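Local coordinates for unique short US2 glycoprotein (Human herpesvirus 5, PDB 1IM3) that helps the virus evade cytotoxic T cells by redirecting newly made MHC class I heavy chains through the SEC61 translocon to the cytosol for proteasomal destruction, at residues 2-8 / 20-26. Numbering follows the deposited sequence.
Sequences WFQIEDN and RGSIVGN
The hairpin of strands 3-12 and 16-25 carries a classic beta bulge, in which Glu-6 and Asp-7 together stand across from the single residue Ser-22. Glu-6 N donates to Ser-22 O at 2.9 Å, and Asp-7 N reaches the same oxygen in a weak, longer bond (3.3 Å), so one carbonyl serves two amides. With CG beside the backbone N and the rest of the chain extended, Glu-6 reaches across the partner strand: OE1 accepts Ser-22 OG at 2.8 Å on the anti side, 30° out of the carboxylate plane, while OE2 lies 3.5 Å from Val-24 CG1. On the N-terminal side of the bulge, Gln-4 and Val-24 form a hydrogen-bonded antiparallel pair, exchanging both backbone bonds; their side chains run side by side, Gln-4 CG 3.5 Å from Val-24 CG2. In this Ig-like lumenal domain strand 3-12 is the outermost strand of a four-stranded sheet, and 20-25 bonds onward to 59-68. On the opposite face from Gln-4 and Val-24, Phe-3, Ile-5 and Ile-23 turn to the second sheet, meeting Ile-87, Leu-89, Leu-80 and Leu-82. At the strand ends, Trp-2 folds its indole over Gly-25, whose CA sits 3.5 Å from the six-membered ring centroid and 8° off the normal, a CH-pi contact. The Asn-26 amide, inclined 44° to the indole, accepts Trp-2 N at OD1 (3.2 Å) in a nearly straight bond.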
loop_
_atom_site.group_PDB
_atom_site.type_symbol
_atom_site.label_atom_id
_atom_site.label_comp_id
_atom_site.label_asym_id
_atom_site.label_seq_id
_atom_site.Cartn_x
_atom_site.Cartn_y
_atom_site.Cartn_z
ATOM N N TRP D 2 -22.893 -7.949 19.266
ATOM C CA TRP D 2 -23.362 -9.331 19.193
ATOM C C TRP D 2 -23.962 -9.589 17.822
ATOM O O TRP D 2 -24.315 -8.650 17.097
ATOM C CB TRP D 2 -24.435 -9.616 20.252
ATOM C CG TRP D 2 -25.775 -8.971 19.956
ATOM C CD1 TRP D 2 -26.172 -7.709 20.291
ATOM C CD2 TRP D 2 -26.886 -9.566 19.257
ATOM N NE1 TRP D 2 -27.459 -7.480 19.850
ATOM C CE2 TRP D 2 -27.920 -8.602 19.213
ATOM C CE3 TRP D 2 -27.105 -10.819 18.666
ATOM C CZ2 TRP D 2 -29.156 -8.851 18.601
ATOM C CZ3 TRP D 2 -28.332 -11.066 18.055
ATOM C CH2 TRP D 2 -29.342 -10.085 18.029
ATOM N N PHE D 3 -24.086 -10.863 17.472
ATOM C CA PHE D 3 -24.666 -11.230 16.195
ATOM C C PHE D 3 -24.776 -12.733 16.120
ATOM O O PHE D 3 -23.983 -13.447 16.725
ATOM C CB PHE D 3 -23.802 -10.707 15.033
ATOM C CG PHE D 3 -22.466 -11.369 14.925
ATOM C CD1 PHE D 3 -22.350 -12.665 14.419
ATOM C CD2 PHE D 3 -21.320 -10.719 15.371
ATOM C CE1 PHE D 3 -21.111 -13.306 14.365
ATOM C CE2 PHE D 3 -20.074 -11.351 15.321
ATOM C CZ PHE D 3 -19.969 -12.645 14.820
ATOM N N GLN D 4 -25.775 -13.222 15.404
ATOM C CA GLN D 4 -25.897 -14.655 15.232
ATOM C C GLN D 4 -26.336 -14.957 13.808
ATOM O O GLN D 4 -27.180 -14.265 13.241
ATOM C CB GLN D 4 -26.873 -15.261 16.248
ATOM C CG GLN D 4 -28.270 -14.687 16.213
ATOM C CD GLN D 4 -29.294 -15.547 16.971
ATOM O OE1 GLN D 4 -30.509 -15.309 16.881
ATOM N NE2 GLN D 4 -28.804 -16.550 17.718
ATOM N N ILE D 5 -25.734 -15.993 13.242
ATOM C CA ILE D 5 -26.020 -16.435 11.891
ATOM C C ILE D 5 -27.306 -17.237 11.866
ATOM O O ILE D 5 -27.396 -18.274 12.518
ATOM C CB ILE D 5 -24.882 -17.314 11.383
ATOM C CG1 ILE D 5 -23.585 -16.511 11.415
ATOM C CG2 ILE D 5 -25.195 -17.834 9.995
ATOM C CD1 ILE D 5 -22.381 -17.310 10.990
ATOM N N GLU D 6 -28.294 -16.767 11.113
ATOM C CA GLU D 6 -29.558 -17.477 11.028
ATOM C C GLU D 6 -29.534 -18.488 9.903
ATOM O O GLU D 6 -29.879 -19.644 10.089
ATOM C CB GLU D 6 -30.725 -16.511 10.799
ATOM C CG GLU D 6 -30.964 -15.521 11.913
ATOM C CD GLU D 6 -32.278 -14.778 11.738
ATOM O OE1 GLU D 6 -32.610 -14.395 10.596
ATOM O OE2 GLU D 6 -32.978 -14.573 12.748
ATOM N N ASP D 7 -29.086 -18.076 8.737
ATOM C CA ASP D 7 -29.101 -18.993 7.627
ATOM C C ASP D 7 -27.935 -18.697 6.719
ATOM O O ASP D 7 -27.295 -17.663 6.837
ATOM C CB ASP D 7 -30.428 -18.830 6.880
ATOM C CG ASP D 7 -30.646 -19.898 5.828
ATOM O OD1 ASP D 7 -30.568 -21.106 6.177
ATOM O OD2 ASP D 7 -30.906 -19.518 4.655
ATOM N N ASN D 8 -27.710 -19.597 5.778
ATOM C CA ASN D 8 -26.605 -19.489 4.854
ATOM C C ASN D 8 -26.610 -20.687 3.925
ATOM O O ASN D 8 -26.087 -21.730 4.266
ATOM C CB ASN D 8 -25.302 -19.480 5.635
ATOM C CG ASN D 8 -24.094 -19.661 4.749
ATOM O OD1 ASN D 8 -24.048 -19.142 3.640
ATOM N ND2 ASN D 8 -23.097 -20.391 5.237
ATOM N N ARG D 20 -28.487 -17.240 -0.358
ATOM C CA ARG D 20 -29.327 -16.498 0.560
ATOM C C ARG D 20 -28.838 -16.747 1.973
ATOM O O ARG D 20 -28.439 -17.859 2.317
ATOM C CB ARG D 20 -30.780 -16.953 0.431
ATOM C CG ARG D 20 -31.739 -16.155 1.297
ATOM C CD ARG D 20 -33.167 -16.535 0.981
ATOM N NE ARG D 20 -33.427 -16.398 -0.449
ATOM C CZ ARG D 20 -34.529 -16.824 -1.056
ATOM N NH1 ARG D 20 -35.480 -17.422 -0.351
ATOM N NH2 ARG D 20 -34.682 -16.651 -2.364
ATOM N N GLY D 21 -28.859 -15.709 2.792
ATOM C CA GLY D 21 -28.413 -15.870 4.150
ATOM C C GLY D 21 -28.959 -14.738 4.984
ATOM O O GLY D 21 -29.529 -13.775 4.467
ATOM N N SER D 22 -28.776 -14.851 6.286
ATOM C CA SER D 22 -29.259 -13.829 7.184
ATOM C C SER D 22 -28.463 -13.856 8.469
ATOM O O SER D 22 -28.028 -14.919 8.924
ATOM C CB SER D 22 -30.741 -14.052 7.486
ATOM O OG SER D 22 -31.185 -13.173 8.506
ATOM N N ILE D 23 -28.269 -12.671 9.035
ATOM C CA ILE D 23 -27.550 -12.514 10.290
ATOM C C ILE D 23 -28.272 -11.417 11.075
ATOM O O ILE D 23 -28.561 -10.355 10.521
ATOM C CB ILE D 23 -26.095 -12.070 10.037
ATOM C CG1 ILE D 23 -25.336 -13.198 9.331
ATOM C CG2 ILE D 23 -25.419 -11.683 11.344
ATOM C CD1 ILE D 23 -23.906 -12.876 9.034
ATOM N N VAL D 24 -28.638 -11.672 12.326
ATOM C CA VAL D 24 -29.268 -10.605 13.104
ATOM C C VAL D 24 -28.203 -10.199 14.106
ATOM O O VAL D 24 -27.342 -11.009 14.455
ATOM C CB VAL D 24 -30.570 -11.039 13.878
ATOM C CG1 VAL D 24 -31.697 -11.292 12.908
ATOM C CG2 VAL D 24 -30.311 -12.258 14.730
ATOM N N GLY D 25 -28.252 -8.945 14.545
ATOM C CA GLY D 25 -27.293 -8.432 15.510
ATOM C C GLY D 25 -27.421 -6.922 15.558
ATOM O O GLY D 25 -28.223 -6.338 14.816
ATOM N N ASN D 26 -26.638 -6.274 16.411
ATOM C CA ASN D 26 -26.722 -4.825 16.508
ATOM C C ASN D 26 -25.601 -4.079 15.777
ATOM O O ASN D 26 -25.240 -2.972 16.187
ATOM C CB ASN D 26 -26.785 -4.393 17.988
ATOM C CG ASN D 26 -25.566 -4.837 18.789
ATOM O OD1 ASN D 26 -24.692 -5.555 18.283
ATOM N ND2 ASN D 26 -25.502 -4.411 20.056
#